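Local coordinates for single-stranded DNA-binding protein (PDB 1Z9F) that probably binds single-stranded DNA through an OB-fold domain and assembles into a homotetramer, at residues A[85-96]-A[109-120]. Numbering follows the deposited sequence.
Sequences RLVLVEGEMRMR and PEVVANVVRFMD
R96 NE meets E110 OE2 at 2.9 Å nearly along the carboxylate's C-O axis, a salt bridge at one end of the antiparallel pair 86-96/109-118. At the other end D120, the last modelled residue, takes the backbone N-H of L86 on OD2 (N to OD2 3.0 Å, angle at the hydrogen 169°), from above the carboxylate plane. Between them reciprocal main-chain hydrogen bonds join L88 with R117, E92 with V112 and R94 with E110, and E90 N gives to V115 O. R85 starts with CG anti to the backbone N (chi1 -176°), beside the CD1-CE1 edge of the F118 ring (CG to CD1 3.4 Å); the chain then bends twice, lifting NE above that rim and CZ over the face near it, a cation-pi contact 4.5 Å from the centroid. Its NH1 reaches D120 OD1 in no more than a long salt bridge. With an alanine here, F118 would probably lose both its cation and the methylene packed at its edge, and D120 its distant charge partner. Midway, the hairpin 86-96/108-118 of the OB fold, a five-stranded beta-barrel, carries a classic beta bulge: E90 O accepts from both N114 N (2.6 Å) and V115 N, and the register slips by one. E90 itself reaches K18 with OE2, N114 ND2 adding a weak bond at right-angled planes. On the buried face V89 CG1 touches V111 CG1 and A113 CB, both at 3.8 Å, over I67. Farther along, M93 CE and M95 CE both press on P109 CB, the latter at 3.4 Å, where P109 packs on P109 of the second subunit.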
loop_
_atom_site.group_PDB
_atom_site.type_symbol
_atom_site.label_atom_id
_atom_site.label_comp_id
_atom_site.label_asym_id
_atom_site.label_seq_id
_atom_site.Cartn_x
_atom_site.Cartn_y
_atom_site.Cartn_z
ATOM N N ARG A 85 17.567 7.165 -8.986
ATOM C CA ARG A 85 16.538 7.998 -9.608
ATOM C C ARG A 85 15.242 8.054 -8.771
ATOM O O ARG A 85 14.785 7.027 -8.274
ATOM C CB ARG A 85 16.263 7.438 -11.014
ATOM C CG ARG A 85 15.282 8.219 -11.855
ATOM C CD ARG A 85 15.919 9.402 -12.533
ATOM N NE ARG A 85 16.687 9.014 -13.711
ATOM C CZ ARG A 85 17.062 9.853 -14.674
ATOM N NH1 ARG A 85 16.746 11.146 -14.613
ATOM N NH2 ARG A 85 17.761 9.400 -15.713
ATOM N N LEU A 86 14.673 9.255 -8.626
ATOM C CA LEU A 86 13.467 9.497 -7.808
ATOM C C LEU A 86 12.209 9.450 -8.659
ATOM O O LEU A 86 12.044 10.259 -9.573
ATOM C CB LEU A 86 13.545 10.874 -7.139
ATOM C CG LEU A 86 12.369 11.342 -6.264
ATOM C CD1 LEU A 86 12.286 10.554 -4.978
ATOM C CD2 LEU A 86 12.493 12.819 -5.948
ATOM N N VAL A 87 11.306 8.527 -8.344
ATOM C CA VAL A 87 10.087 8.365 -9.138
ATOM C C VAL A 87 8.791 8.497 -8.321
ATOM O O VAL A 87 8.752 8.232 -7.116
ATOM C CB VAL A 87 10.088 7.035 -9.924
ATOM C CG1 VAL A 87 11.206 7.043 -10.963
ATOM C CG2 VAL A 87 10.222 5.821 -9.002
ATOM N N LEU A 88 7.746 8.957 -8.999
ATOM C CA LEU A 88 6.401 8.859 -8.495
ATOM C C LEU A 88 5.877 7.548 -9.003
ATOM O O LEU A 88 6.079 7.210 -10.164
ATOM C CB LEU A 88 5.520 9.993 -9.021
ATOM C CG LEU A 88 4.101 9.927 -8.442
ATOM C CD1 LEU A 88 3.678 11.292 -8.036
ATOM C CD2 LEU A 88 3.055 9.265 -9.363
ATOM N N VAL A 89 5.222 6.792 -8.138
ATOM C CA VAL A 89 4.529 5.600 -8.560
ATOM C C VAL A 89 3.076 5.664 -8.127
ATOM O O VAL A 89 2.770 5.857 -6.966
ATOM C CB VAL A 89 5.214 4.326 -8.015
ATOM C CG1 VAL A 89 4.324 3.107 -8.191
ATOM C CG2 VAL A 89 6.565 4.115 -8.723
ATOM N N GLU A 90 2.193 5.481 -9.089
ATOM C CA GLU A 90 0.791 5.364 -8.827
ATOM C C GLU A 90 0.319 3.974 -9.219
ATOM O O GLU A 90 0.596 3.492 -10.305
ATOM C CB GLU A 90 0.034 6.388 -9.641
ATOM C CG GLU A 90 -1.345 6.521 -9.154
ATOM C CD GLU A 90 -2.159 7.291 -10.040
ATOM O OE1 GLU A 90 -1.624 8.247 -10.617
ATOM O OE2 GLU A 90 -3.351 6.974 -10.165
ATOM N N GLY A 91 -0.405 3.314 -8.338
ATOM C CA GLY A 91 -0.996 2.070 -8.733
ATOM C C GLY A 91 -1.820 1.433 -7.657
ATOM O O GLY A 91 -2.489 2.122 -6.894
ATOM N N GLU A 92 -1.783 0.095 -7.620
ATOM C CA GLU A 92 -2.561 -0.641 -6.649
ATOM C C GLU A 92 -1.690 -1.425 -5.741
ATOM O O GLU A 92 -0.628 -1.887 -6.122
ATOM C CB GLU A 92 -3.554 -1.535 -7.338
ATOM C CG GLU A 92 -4.733 -0.794 -7.829
ATOM C CD GLU A 92 -5.700 -1.696 -8.546
ATOM O OE1 GLU A 92 -5.357 -2.897 -8.668
ATOM O OE2 GLU A 92 -6.778 -1.209 -9.005
ATOM N N MET A 93 -2.119 -1.539 -4.500
ATOM C CA MET A 93 -1.356 -2.309 -3.535
ATOM C C MET A 93 -1.925 -3.715 -3.589
ATOM O O MET A 93 -3.057 -3.957 -3.177
ATOM C CB MET A 93 -1.443 -1.674 -2.149
ATOM C CG MET A 93 -0.491 -2.290 -1.096
ATOM S SD MET A 93 1.260 -2.247 -1.547
ATOM C CE MET A 93 1.589 -3.916 -1.870
ATOM N N ARG A 94 -1.150 -4.620 -4.183
ATOM C CA ARG A 94 -1.494 -6.049 -4.191
ATOM C C ARG A 94 -0.917 -6.798 -2.996
ATOM O O ARG A 94 0.264 -6.691 -2.673
ATOM C CB ARG A 94 -1.054 -6.742 -5.486
ATOM C CG ARG A 94 -1.784 -6.301 -6.759
ATOM C CD ARG A 94 -3.251 -5.921 -6.533
ATOM N NE ARG A 94 -4.001 -5.859 -7.803
ATOM C CZ ARG A 94 -5.189 -5.257 -7.968
ATOM N NH1 ARG A 94 -5.794 -4.624 -6.954
ATOM N NH2 ARG A 94 -5.775 -5.272 -9.165
ATOM N N MET A 95 -1.788 -7.577 -2.373
ATOM C CA MET A 95 -1.474 -8.379 -1.203
ATOM C C MET A 95 -1.516 -9.847 -1.610
ATOM O O MET A 95 -2.431 -10.584 -1.244
ATOM C CB MET A 95 -2.514 -8.087 -0.120
ATOM C CG MET A 95 -2.430 -6.683 0.421
ATOM S SD MET A 95 -1.015 -6.570 1.543
ATOM C CE MET A 95 0.084 -5.645 0.505
ATOM N N ARG A 96 -0.528 -10.249 -2.396
ATOM C CA ARG A 96 -0.639 -11.491 -3.141
ATOM C C ARG A 96 -0.167 -12.656 -2.283
ATOM O O ARG A 96 0.953 -12.666 -1.772
ATOM C CB ARG A 96 0.088 -11.415 -4.496
ATOM C CG ARG A 96 1.292 -12.317 -4.639
ATOM C CD ARG A 96 1.705 -12.532 -6.091
ATOM N NE ARG A 96 3.152 -12.696 -6.174
ATOM C CZ ARG A 96 3.823 -13.743 -5.708
ATOM N NH1 ARG A 96 3.200 -14.786 -5.151
ATOM N NH2 ARG A 96 5.144 -13.768 -5.833
ATOM N N PRO A 109 3.574 -8.326 -0.829
ATOM C CA PRO A 109 3.078 -6.985 -1.179
ATOM C C PRO A 109 3.786 -6.393 -2.385
ATOM O O PRO A 109 4.979 -6.123 -2.307
ATOM C CB PRO A 109 3.414 -6.146 0.077
ATOM C CG PRO A 109 4.237 -7.063 0.973
ATOM C CD PRO A 109 4.640 -8.231 0.179
ATOM N N GLU A 110 3.069 -6.199 -3.488
ATOM C CA GLU A 110 3.630 -5.501 -4.653
ATOM C C GLU A 110 2.719 -4.372 -5.081
ATOM O O GLU A 110 1.500 -4.501 -4.970
ATOM C CB GLU A 110 3.712 -6.403 -5.875
ATOM C CG GLU A 110 4.343 -7.735 -5.697
ATOM C CD GLU A 110 3.813 -8.720 -6.707
ATOM O OE1 GLU A 110 3.123 -8.237 -7.661
ATOM O OE2 GLU A 110 4.066 -9.937 -6.533
ATOM N N VAL A 111 3.306 -3.306 -5.629
ATOM C CA VAL A 111 2.542 -2.249 -6.271
ATOM C C VAL A 111 2.480 -2.510 -7.768
ATOM O O VAL A 111 3.508 -2.457 -8.463
ATOM C CB VAL A 111 3.185 -0.863 -6.017
ATOM C CG1 VAL A 111 2.351 0.222 -6.581
ATOM C CG2 VAL A 111 3.394 -0.614 -4.516
ATOM N N VAL A 112 1.284 -2.809 -8.273
ATOM C CA VAL A 112 1.070 -2.843 -9.713
ATOM C C VAL A 112 0.836 -1.387 -10.107
ATOM O O VAL A 112 -0.216 -0.793 -9.808
ATOM C CB VAL A 112 -0.115 -3.754 -10.108
ATOM C CG1 VAL A 112 -0.306 -3.757 -11.602
ATOM C CG2 VAL A 112 0.117 -5.217 -9.582
ATOM N N ALA A 113 1.850 -0.807 -10.748
ATOM C CA ALA A 113 1.846 0.581 -11.088
ATOM C C ALA A 113 1.046 0.795 -12.342
ATOM O O ALA A 113 1.149 0.028 -13.322
ATOM C CB ALA A 113 3.253 1.108 -11.246
ATOM N N ASN A 114 0.227 1.844 -12.325
ATOM C CA ASN A 114 -0.374 2.306 -13.559
ATOM C C ASN A 114 0.375 3.517 -14.089
ATOM O O ASN A 114 0.242 3.838 -15.226
ATOM C CB ASN A 114 -1.885 2.539 -13.402
ATOM C CG ASN A 114 -2.241 3.533 -12.324
ATOM O OD1 ASN A 114 -2.378 3.177 -11.137
ATOM N ND2 ASN A 114 -2.490 4.790 -12.730
ATOM N N VAL A 115 1.174 4.180 -13.256
ATOM C CA VAL A 115 1.913 5.385 -13.647
ATOM C C VAL A 115 3.291 5.368 -12.987
ATOM O O VAL A 115 3.406 5.033 -11.821
ATOM C CB VAL A 115 1.136 6.658 -13.209
ATOM C CG1 VAL A 115 2.013 7.917 -13.259
ATOM C CG2 VAL A 115 -0.080 6.854 -14.067
ATOM N N VAL A 116 4.332 5.688 -13.747
ATOM C CA VAL A 116 5.653 5.984 -13.183
ATOM C C VAL A 116 6.255 7.207 -13.876
ATOM O O VAL A 116 6.560 7.161 -15.075
ATOM C CB VAL A 116 6.654 4.820 -13.320
ATOM C CG1 VAL A 116 7.991 5.196 -12.662
ATOM C CG2 VAL A 116 6.100 3.542 -12.715
ATOM N N ARG A 117 6.405 8.291 -13.118
ATOM C CA ARG A 117 7.105 9.488 -13.571
ATOM C C ARG A 117 8.406 9.724 -12.821
ATOM O O ARG A 117 8.471 9.574 -11.592
ATOM C CB ARG A 117 6.259 10.731 -13.360
ATOM C CG ARG A 117 4.876 10.615 -13.870
ATOM C CD ARG A 117 4.336 11.942 -14.300
ATOM N NE ARG A 117 3.126 11.674 -15.050
ATOM C CZ ARG A 117 1.939 11.437 -14.513
ATOM N NH1 ARG A 117 1.779 11.501 -13.210
ATOM N NH2 ARG A 117 0.894 11.158 -15.281
ATOM N N PHE A 118 9.430 10.135 -13.566
ATOM C CA PHE A 118 10.604 10.742 -12.963
ATOM C C PHE A 118 10.163 11.987 -12.219
ATOM O O PHE A 118 9.292 12.717 -12.691
ATOM C CB PHE A 118 11.628 11.149 -14.017
ATOM C CG PHE A 118 12.207 10.001 -14.765
ATOM C CD1 PHE A 118 12.826 8.961 -14.089
ATOM C CD2 PHE A 118 12.146 9.958 -16.149
ATOM C CE1 PHE A 118 13.367 7.901 -14.779
ATOM C CE2 PHE A 118 12.689 8.897 -16.848
ATOM C CZ PHE A 118 13.298 7.867 -16.160
ATOM N N MET A 119 10.758 12.209 -11.052
ATOM C CA MET A 119 10.589 13.457 -10.318
ATOM C C MET A 119 11.806 14.374 -10.501
ATOM O O MET A 119 11.648 15.576 -10.720
ATOM C CB MET A 119 10.333 13.170 -8.836
ATOM C CG MET A 119 8.908 12.705 -8.524
ATOM S SD MET A 119 7.604 13.790 -9.171
ATOM C CE MET A 119 8.234 15.428 -8.820
ATOM N N ASP A 120 13.008 13.805 -10.436
ATOM C CA ASP A 120 14.251 14.584 -10.563
ATOM C C ASP A 120 14.539 15.032 -12.002
ATOM O O ASP A 120 14.549 14.229 -12.935
ATOM C CB ASP A 120 15.449 13.809 -9.987
ATOM C CG ASP A 120 15.484 12.355 -10.430
ATOM O OD1 ASP A 120 14.783 12.008 -11.404
ATOM O OD2 ASP A 120 16.206 11.554 -9.794
#